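Local coordinates for tetratricopeptide repeat protein (Parabacteroides merdae ATCC 43184, PDB 4R7S), which is of unknown function but, as a tetratricopeptide repeat protein built from consecutive helical hairpins, probably serves as a scaffold for protein-protein interaction, at residues Leu179-Ala184 against Glu208-Leu213; Leu186-Gly191 against Arg217-Leu222; Lys202-Ser207 against Asn212-Arg217. All coordinates share one frame; numbering follows the deposited sequence.

Contact 1 (Leu179-Ala184 against Glu208-Leu213)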
loop_
_atom_site.group_PDB
_atom_site.type_symbol
_atom_site.label_atom_id
_atom_site.label_comp_id
_atom_site.label_asym_id
_atom_site.label_seq_id
_atom_site.Cartn_x
_atom_site.Cartn_y
_atom_site.Cartn_z
ATOM N N LEU A 179 -8.510 -0.102 -12.667
ATOM C CA LEU A 179 -7.764 -0.794 -13.710
ATOM C C LEU A 179 -7.437 0.180 -14.851
ATOM O O LEU A 179 -6.369 0.089 -15.445
ATOM C CB LEU A 179 -8.550 -2.000 -14.243
ATOM C CG LEU A 179 -8.844 -3.143 -13.278
ATOM C CD1 LEU A 179 -9.794 -4.135 -13.917
ATOM C CD2 LEU A 179 -7.567 -3.846 -12.839
ATOM N N TYR A 180 -8.355 1.120 -15.137
ATOM C CA TYR A 180 -8.187 2.131 -16.184
ATOM C C TYR A 180 -7.079 3.107 -15.803
ATOM O O TYR A 180 -6.401 3.629 -16.679
ATOM C CB TYR A 180 -9.494 2.879 -16.442
ATOM C CG TYR A 180 -10.572 2.058 -17.103
ATOM C CD1 TYR A 180 -11.424 1.257 -16.350
ATOM C CD2 TYR A 180 -10.793 2.134 -18.477
ATOM C CE1 TYR A 180 -12.442 0.511 -16.949
ATOM C CE2 TYR A 180 -11.819 1.407 -19.087
ATOM C CZ TYR A 180 -12.638 0.589 -18.318
ATOM O OH TYR A 180 -13.648 -0.151 -18.897
ATOM N N GLU A 181 -6.877 3.313 -14.499
ATOM C CA GLU A 181 -5.823 4.152 -13.916
ATOM C C GLU A 181 -4.447 3.510 -14.144
ATOM O O GLU A 181 -3.473 4.217 -14.439
ATOM C CB GLU A 181 -6.068 4.386 -12.417
ATOM C CG GLU A 181 -7.258 5.298 -12.129
ATOM C CD GLU A 181 -7.208 6.105 -10.842
ATOM O OE1 GLU A 181 -6.170 6.054 -10.139
ATOM O OE2 GLU A 181 -8.204 6.806 -10.545
ATOM N N GLY A 182 -4.393 2.190 -14.029
ATOM C CA GLY A 182 -3.182 1.410 -14.268
ATOM C C GLY A 182 -2.841 1.387 -15.748
ATOM O O GLY A 182 -1.700 1.649 -16.136
ATOM N N ARG A 183 -3.855 1.129 -16.591
ATOM C CA ARG A 183 -3.677 1.110 -18.036
ATOM C C ARG A 183 -3.286 2.495 -18.548
ATOM O O ARG A 183 -2.400 2.570 -19.410
ATOM C CB ARG A 183 -4.928 0.584 -18.775
ATOM C CG ARG A 183 -4.614 0.260 -20.225
ATOM C CD ARG A 183 -5.716 -0.508 -20.910
ATOM N NE ARG A 183 -6.876 0.340 -21.107
ATOM C CZ ARG A 183 -8.020 -0.082 -21.615
ATOM N NH1 ARG A 183 -8.152 -1.343 -22.003
ATOM N NH2 ARG A 183 -9.037 0.754 -21.761
ATOM N N ALA A 184 -3.934 3.582 -18.037
ATOM C CA ALA A 184 -3.589 4.954 -18.451
ATOM C C ALA A 184 -2.107 5.245 -18.155
ATOM O O ALA A 184 -1.420 5.811 -18.996
ATOM C CB ALA A 184 -4.476 5.987 -17.755
ATOM N N GLU A 208 -14.521 8.666 -9.127
ATOM C CA GLU A 208 -13.800 9.684 -8.371
ATOM C C GLU A 208 -12.290 9.342 -8.486
ATOM O O GLU A 208 -11.829 8.363 -7.890
ATOM C CB GLU A 208 -14.302 9.756 -6.910
ATOM N N PRO A 209 -11.537 10.071 -9.347
ATOM C CA PRO A 209 -10.115 9.739 -9.540
ATOM C C PRO A 209 -9.247 9.883 -8.281
ATOM O O PRO A 209 -9.573 10.634 -7.352
ATOM C CB PRO A 209 -9.659 10.749 -10.610
ATOM C CG PRO A 209 -10.907 11.250 -11.239
ATOM C CD PRO A 209 -11.928 11.242 -10.163
ATOM N N THR A 210 -8.119 9.157 -8.276
ATOM C CA THR A 210 -7.126 9.244 -7.213
ATOM C C THR A 210 -6.246 10.460 -7.491
ATOM O O THR A 210 -6.269 10.998 -8.608
ATOM C CB THR A 210 -6.288 7.942 -7.102
ATOM O OG1 THR A 210 -5.387 7.833 -8.216
ATOM C CG2 THR A 210 -7.148 6.688 -6.955
ATOM N N ALA A 211 -5.446 10.863 -6.490
ATOM C CA ALA A 211 -4.486 11.957 -6.593
ATOM C C ALA A 211 -3.488 11.665 -7.726
ATOM O O ALA A 211 -3.144 12.561 -8.509
ATOM C CB ALA A 211 -3.752 12.114 -5.269
ATOM N N ASN A 212 -3.081 10.370 -7.841
ATOM C CA ASN A 212 -2.163 9.847 -8.850
ATOM C C ASN A 212 -2.666 10.134 -10.256
ATOM O O ASN A 212 -1.870 10.498 -11.126
ATOM C CB ASN A 212 -1.980 8.345 -8.651
ATOM C CG ASN A 212 -0.929 7.976 -7.635
ATOM O OD1 ASN A 212 -0.380 8.806 -6.920
ATOM N ND2 ASN A 212 -0.614 6.711 -7.554
ATOM N N LEU A 213 -3.996 10.013 -10.463
ATOM C CA LEU A 213 -4.603 10.259 -11.753
ATOM C C LEU A 213 -4.626 11.757 -12.059
ATOM O O LEU A 213 -4.518 12.125 -13.235
ATOM C CB LEU A 213 -6.002 9.629 -11.871
ATOM C CG LEU A 213 -6.436 9.363 -13.318
ATOM C CD1 LEU A 213 -5.605 8.239 -13.963
ATOM C CD2 LEU A 213 -7.940 9.154 -13.430
#

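Contact 2 (Leu186-Gly191 against Arg217-Leu222)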
loop_
_atom_site.group_PDB
_atom_site.type_symbol
_atom_site.label_atom_id
_atom_site.label_comp_id
_atom_site.label_asym_id
_atom_site.label_seq_id
_atom_site.Cartn_x
_atom_site.Cartn_y
_atom_site.Cartn_z
ATOM N N LEU A 186 0.301 3.096 -17.980
ATOM C CA LEU A 186 1.069 2.316 -18.948
ATOM C C LEU A 186 1.133 3.063 -20.274
ATOM O O LEU A 186 2.211 3.162 -20.863
ATOM C CB LEU A 186 0.453 0.918 -19.167
ATOM C CG LEU A 186 0.902 0.194 -20.439
ATOM C CD1 LEU A 186 2.324 -0.305 -20.319
ATOM C CD2 LEU A 186 0.012 -0.940 -20.716
ATOM N N TYR A 187 -0.017 3.599 -20.733
ATOM C CA TYR A 187 -0.071 4.336 -21.990
ATOM C C TYR A 187 0.807 5.595 -21.931
ATOM O O TYR A 187 1.526 5.877 -22.892
ATOM C CB TYR A 187 -1.507 4.669 -22.367
ATOM C CG TYR A 187 -2.304 3.471 -22.848
ATOM C CD1 TYR A 187 -1.712 2.480 -23.634
ATOM C CD2 TYR A 187 -3.673 3.379 -22.607
ATOM C CE1 TYR A 187 -2.454 1.399 -24.121
ATOM C CE2 TYR A 187 -4.428 2.308 -23.096
ATOM C CZ TYR A 187 -3.811 1.313 -23.842
ATOM O OH TYR A 187 -4.551 0.261 -24.327
ATOM N N PHE A 188 0.826 6.282 -20.785
ATOM C CA PHE A 188 1.669 7.462 -20.633
ATOM C C PHE A 188 3.131 7.054 -20.715
ATOM O O PHE A 188 3.878 7.674 -21.469
ATOM C CB PHE A 188 1.374 8.198 -19.333
ATOM C CG PHE A 188 2.339 9.317 -19.016
ATOM C CD1 PHE A 188 2.220 10.553 -19.631
ATOM C CD2 PHE A 188 3.322 9.156 -18.042
ATOM C CE1 PHE A 188 3.081 11.605 -19.302
ATOM C CE2 PHE A 188 4.197 10.195 -17.732
ATOM C CZ PHE A 188 4.069 11.416 -18.361
HETATM N N MSE A 189 3.532 5.984 -19.991
HETATM C CA MSE A 189 4.917 5.512 -20.040
HETATM C C MSE A 189 5.315 5.025 -21.434
HETATM O O MSE A 189 6.500 4.888 -21.714
HETATM C CB MSE A 189 5.159 4.406 -19.031
HETATM C CG MSE A 189 5.190 4.905 -17.616
HETATM SE SE MSE A 189 5.666 3.476 -16.383
HETATM C CE MSE A 189 7.606 3.147 -16.980
HETATM N N MSE A 190 4.336 4.750 -22.286
HETATM C CA MSE A 190 4.544 4.274 -23.650
HETATM C C MSE A 190 4.657 5.422 -24.656
HETATM O O MSE A 190 4.959 5.158 -25.823
HETATM C CB MSE A 190 3.364 3.363 -24.080
HETATM C CG MSE A 190 3.447 1.970 -23.543
HETATM SE SE MSE A 190 1.919 0.932 -24.138
HETATM C CE MSE A 190 2.598 0.452 -25.951
ATOM N N GLY A 191 4.335 6.650 -24.219
ATOM C CA GLY A 191 4.309 7.862 -25.041
ATOM C C GLY A 191 2.977 8.048 -25.742
ATOM O O GLY A 191 2.833 8.939 -26.581
ATOM N N ARG A 217 -2.929 13.170 -15.331
ATOM C CA ARG A 217 -3.564 14.124 -16.241
ATOM C C ARG A 217 -2.763 15.456 -16.319
ATOM O O ARG A 217 -2.668 16.060 -17.393
ATOM C CB ARG A 217 -5.013 14.406 -15.836
ATOM C CG ARG A 217 -5.780 15.072 -16.984
ATOM C CD ARG A 217 -7.253 15.124 -16.725
ATOM N NE ARG A 217 -7.562 16.062 -15.653
ATOM C CZ ARG A 217 -8.787 16.461 -15.359
ATOM N NH1 ARG A 217 -9.825 15.991 -16.038
ATOM N NH2 ARG A 217 -8.990 17.328 -14.374
ATOM N N GLY A 218 -2.190 15.880 -15.201
ATOM C CA GLY A 218 -1.399 17.107 -15.148
ATOM C C GLY A 218 -0.140 17.016 -15.989
ATOM O O GLY A 218 0.193 17.943 -16.740
ATOM N N LYS A 219 0.532 15.849 -15.909
ATOM C CA LYS A 219 1.752 15.554 -16.644
ATOM C C LYS A 219 1.490 15.524 -18.138
ATOM O O LYS A 219 2.337 15.989 -18.920
ATOM C CB LYS A 219 2.343 14.240 -16.173
ATOM C CG LYS A 219 3.210 14.371 -14.936
ATOM C CD LYS A 219 4.002 13.100 -14.772
ATOM C CE LYS A 219 4.554 12.903 -13.387
ATOM N NZ LYS A 219 4.587 11.456 -13.035
ATOM N N ILE A 220 0.300 15.022 -18.540
ATOM C CA ILE A 220 -0.090 14.962 -19.954
ATOM C C ILE A 220 -0.400 16.366 -20.413
ATOM O O ILE A 220 0.144 16.793 -21.436
ATOM C CB ILE A 220 -1.249 13.972 -20.218
ATOM C CG1 ILE A 220 -0.731 12.514 -20.149
ATOM C CG2 ILE A 220 -1.922 14.262 -21.560
ATOM C CD1 ILE A 220 -1.783 11.477 -19.731
ATOM N N LYS A 221 -1.190 17.121 -19.614
ATOM C CA LYS A 221 -1.503 18.523 -19.913
ATOM C C LYS A 221 -0.196 19.303 -20.109
ATOM O O LYS A 221 -0.104 20.064 -21.083
ATOM C CB LYS A 221 -2.373 19.136 -18.819
ATOM C CG LYS A 221 -3.820 18.722 -18.958
ATOM C CD LYS A 221 -4.636 19.203 -17.787
ATOM C CE LYS A 221 -6.102 18.922 -18.015
ATOM N NZ LYS A 221 -6.866 18.989 -16.738
ATOM N N LEU A 222 0.843 19.041 -19.259
ATOM C CA LEU A 222 2.170 19.635 -19.417
ATOM C C LEU A 222 2.727 19.356 -20.827
ATOM O O LEU A 222 3.109 20.300 -21.533
ATOM C CB LEU A 222 3.162 19.089 -18.380
ATOM C CG LEU A 222 3.564 19.926 -17.186
ATOM C CD1 LEU A 222 4.689 19.231 -16.436
ATOM C CD2 LEU A 222 4.027 21.330 -17.579
#

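Contact 3 (Lys202-Ser207 against Asn212-Arg217)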
loop_
_atom_site.group_PDB
_atom_site.type_symbol
_atom_site.label_atom_id
_atom_site.label_comp_id
_atom_site.label_asym_id
_atom_site.label_seq_id
_atom_site.Cartn_x
_atom_site.Cartn_y
_atom_site.Cartn_z
ATOM N N LYS A 202 -12.481 8.368 -18.929
ATOM C CA LYS A 202 -13.450 7.361 -18.525
ATOM C C LYS A 202 -13.620 7.372 -17.004
ATOM O O LYS A 202 -14.744 7.356 -16.525
ATOM C CB LYS A 202 -13.046 5.960 -19.048
ATOM C CG LYS A 202 -14.148 4.915 -18.879
ATOM C CD LYS A 202 -14.334 4.049 -20.117
ATOM C CE LYS A 202 -15.567 3.168 -20.010
ATOM N NZ LYS A 202 -16.847 3.941 -20.074
ATOM N N VAL A 203 -12.517 7.438 -16.262
ATOM C CA VAL A 203 -12.507 7.427 -14.803
ATOM C C VAL A 203 -13.138 8.717 -14.267
ATOM O O VAL A 203 -13.935 8.679 -13.327
ATOM C CB VAL A 203 -11.074 7.247 -14.257
ATOM C CG1 VAL A 203 -11.084 7.054 -12.738
ATOM C CG2 VAL A 203 -10.382 6.082 -14.938
ATOM N N PHE A 204 -12.765 9.856 -14.866
ATOM C CA PHE A 204 -13.266 11.158 -14.465
ATOM C C PHE A 204 -14.754 11.251 -14.692
ATOM O O PHE A 204 -15.432 11.828 -13.853
ATOM C CB PHE A 204 -12.538 12.283 -15.213
ATOM C CG PHE A 204 -11.331 12.835 -14.488
ATOM C CD1 PHE A 204 -10.077 12.266 -14.658
ATOM C CD2 PHE A 204 -11.444 13.949 -13.660
ATOM C CE1 PHE A 204 -8.964 12.770 -13.981
ATOM C CE2 PHE A 204 -10.329 14.460 -12.995
ATOM C CZ PHE A 204 -9.095 13.863 -13.157
ATOM N N THR A 205 -15.274 10.639 -15.773
ATOM C CA THR A 205 -16.700 10.698 -16.110
ATOM C C THR A 205 -17.555 9.766 -15.224
ATOM O O THR A 205 -18.663 10.148 -14.832
ATOM C CB THR A 205 -16.896 10.375 -17.609
ATOM O OG1 THR A 205 -15.977 11.166 -18.377
ATOM C CG2 THR A 205 -18.333 10.637 -18.110
ATOM N N GLU A 206 -17.041 8.571 -14.912
ATOM C CA GLU A 206 -17.775 7.516 -14.222
ATOM C C GLU A 206 -17.453 7.302 -12.749
ATOM O O GLU A 206 -18.173 6.547 -12.094
ATOM C CB GLU A 206 -17.496 6.184 -14.937
ATOM C CG GLU A 206 -17.882 6.154 -16.408
ATOM C CD GLU A 206 -19.328 5.859 -16.746
ATOM O OE1 GLU A 206 -20.147 5.634 -15.822
ATOM O OE2 GLU A 206 -19.639 5.854 -17.957
ATOM N N SER A 207 -16.372 7.889 -12.235
ATOM C CA SER A 207 -15.941 7.615 -10.866
ATOM C C SER A 207 -15.284 8.876 -10.216
ATOM O O SER A 207 -15.518 10.003 -10.655
ATOM C CB SER A 207 -14.983 6.416 -10.900
ATOM O OG SER A 207 -14.326 6.091 -9.687
ATOM N N ASN A 212 -3.081 10.370 -7.841
ATOM C CA ASN A 212 -2.163 9.847 -8.850
ATOM C C ASN A 212 -2.666 10.134 -10.256
ATOM O O ASN A 212 -1.870 10.498 -11.126
ATOM C CB ASN A 212 -1.980 8.345 -8.651
ATOM C CG ASN A 212 -0.929 7.976 -7.635
ATOM O OD1 ASN A 212 -0.380 8.806 -6.920
ATOM N ND2 ASN A 212 -0.614 6.711 -7.554
ATOM N N LEU A 213 -3.996 10.013 -10.463
ATOM C CA LEU A 213 -4.603 10.259 -11.753
ATOM C C LEU A 213 -4.626 11.757 -12.059
ATOM O O LEU A 213 -4.518 12.125 -13.235
ATOM C CB LEU A 213 -6.002 9.629 -11.871
ATOM C CG LEU A 213 -6.436 9.363 -13.318
ATOM C CD1 LEU A 213 -5.605 8.239 -13.963
ATOM C CD2 LEU A 213 -7.940 9.154 -13.430
ATOM N N TYR A 214 -4.702 12.621 -11.020
ATOM C CA TYR A 214 -4.643 14.068 -11.252
ATOM C C TYR A 214 -3.221 14.436 -11.677
ATOM O O TYR A 214 -3.065 15.201 -12.621
ATOM C CB TYR A 214 -5.097 14.876 -10.028
ATOM C CG TYR A 214 -6.591 15.103 -9.943
ATOM C CD1 TYR A 214 -7.197 16.153 -10.629
ATOM C CD2 TYR A 214 -7.396 14.292 -9.149
ATOM C CE1 TYR A 214 -8.577 16.364 -10.565
ATOM C CE2 TYR A 214 -8.777 14.504 -9.060
ATOM C CZ TYR A 214 -9.361 15.558 -9.753
ATOM O OH TYR A 214 -10.712 15.815 -9.629
ATOM N N VAL A 215 -2.186 13.815 -11.050
ATOM C CA VAL A 215 -0.769 14.024 -11.426
ATOM C C VAL A 215 -0.585 13.570 -12.880
ATOM O O VAL A 215 -0.043 14.325 -13.682
ATOM C CB VAL A 215 0.232 13.317 -10.467
ATOM C CG1 VAL A 215 1.642 13.244 -11.062
ATOM C CG2 VAL A 215 0.267 14.000 -9.114
ATOM N N LEU A 216 -1.096 12.360 -13.214
ATOM C CA LEU A 216 -1.049 11.762 -14.546
ATOM C C LEU A 216 -1.695 12.684 -15.590
ATOM O O LEU A 216 -1.051 12.983 -16.606
ATOM C CB LEU A 216 -1.709 10.369 -14.567
ATOM C CG LEU A 216 -1.379 9.525 -15.820
ATOM C CD1 LEU A 216 0.139 9.288 -15.970
ATOM C CD2 LEU A 216 -2.133 8.220 -15.828
ATOM N N ARG A 217 -2.929 13.170 -15.331
ATOM C CA ARG A 217 -3.564 14.124 -16.241
ATOM C C ARG A 217 -2.763 15.456 -16.319
ATOM O O ARG A 217 -2.668 16.060 -17.393
ATOM C CB ARG A 217 -5.013 14.406 -15.836
ATOM C CG ARG A 217 -5.780 15.072 -16.984
ATOM C CD ARG A 217 -7.253 15.124 -16.725
ATOM N NE ARG A 217 -7.562 16.062 -15.653
ATOM C CZ ARG A 217 -8.787 16.461 -15.359
ATOM N NH1 ARG A 217 -9.825 15.991 -16.038
ATOM N NH2 ARG A 217 -8.990 17.328 -14.374
#

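Contact 1 (Leu179-Ala184 against Glu208-Leu213)
E181 reaches from helix 178-189 to the start of helix 211-223, and both its carboxylate oxygens bind T210. The hydroxyl OG1 of T210 donates to E181 OE1 at 2.7 Å, while the backbone N of T210 donates to E181 OE2 at 3.3 Å with an N-H...O angle of 162°. Each oxygen accepts through its syn lone pair, on the side of the other carboxylate oxygen, so this two-pronged grip fixes the rotation of the carboxylate. E181 gets there with CG anti to its carbonyl carbon (chi1 -70°) and the chain extended beyond. T210 is the N-cap: with chi1 at 72°, OG1 sits between the backbone N and the carbonyl carbon, from where it also accepts a weak bond from L213 N at 3.4 Å. The one hydroxyl therefore donates to the glutamate and weakly caps the helix, whose start probably helps to stabilise the negative charge. L213 packs obliquely against the stem of E181, its CD1 3.8 Å from E181 CG, and its CD2 lies 3.7 Å from E181 OE2. On the loop side, P209 CA comes within 3.6 Å of E181 OE2. V203 of helix 193-206 also touches E181, and F204 touches P209, so that helix borders the bridge; from other positions of helix 178-189, L179, Y180 and R183 reach helix 159-172.

Contact 2 (Leu186-Gly191 against Arg217-Leu222)
Carboxylate oxygen OD2 of D233, on helix 227-238, is gripped by both R217 NE and K221 NZ, one turn apart on the same helix whose K219 and I220 receive F188. R217 NE lies 3.2 Å from K221 NZ, a close approach of two donors that the shared carboxylate probably makes tolerable. The contact with helix 178-189, by contrast, is apolar and rests on one ring. F188 holds CG anti to its backbone N (chi1 172°), which carries the phenyl group across to the other helix. There its CD1 meets I220 CG1 at 3.6 Å, the two side chains sliding past each other in opposite directions, while the far corner of the ring, CZ, lies 4.0 Å from K219 CD. The lysine crosses the phenylalanine at about a right angle and offers the methylene groups CB and CD. I220 swings CG1 anti to its carbonyl carbon (chi1 -75°), bringing CG1 and CD1 to the ring, and it also packs on M197 and I200 of helix 193-206. Three residues beyond F188, G191 has a positive phi (87°) that belongs to a Schellman motif; G191 N donates to F188 O at 3.0 Å. Helices 178-189 and 211-223 are thus next-but-one neighbours in sequence that touch directly while both meet the helix between them, consistent with the tetratricopeptide repeat superhelix, where a helix packs on the next helix and on the one after it.

Contact 3 (Lys202-Ser207 against Asn212-Arg217)
The F204 ring carries the guanidinium of R217 flat on one face and presents its edge to the face of Y214. Guanidinium and phenyl planes are only 12° apart with centres 3.7 Å from each other, a stacked cation-pi pair in which NH1 of R217 sits over the middle of the ring. The arginine chain bends at chi3 (70°) to lay its flat end there, and the salt bridge from its NE to D233 helps to hold that end in place. Against Y214 the rings form a T-shaped pair, planes at 78° and centroids 5.0 Å apart, with F204 CE2 coming to 3.5 Å from Y214 CE1. This cluster joins two successive helices of the tetratricopeptide repeat array: the axes of segments 202-206 and 212-217 approach to 12.0 Å and run closer to antiparallel than to parallel, and F204, Y214 and R217 span the distance. Methyl CD2 of L213 approaches the ring obliquely, 3.8 Å from F204 CE1 and equally far from V203 CB. Beyond the two segments, Y214 also rests on D233, K236 and A237 of helix 227-238, whereas V203 also packs on Y180 of helix 178-189.

Contacts 1 and 2 join the same two helices, 178-189 and 211-223, with centres about 12 Å apart, whereas contact 3 joins helix 211-223 to the intervening helix 193-206. All three are partly buried. Contact 1, at a helix start, is chiefly polar; contact 2, about two turns further along, is apolar and smaller; contact 3 buries the largest area and mixes aromatic, cationic and aliphatic groups. Contacts 1 and 3, their centres about 5 Å apart, share L213, and contacts 2 and 3 share R217. F188 of contact 2 also packs on L216, within the 212-217 segment of contact 3.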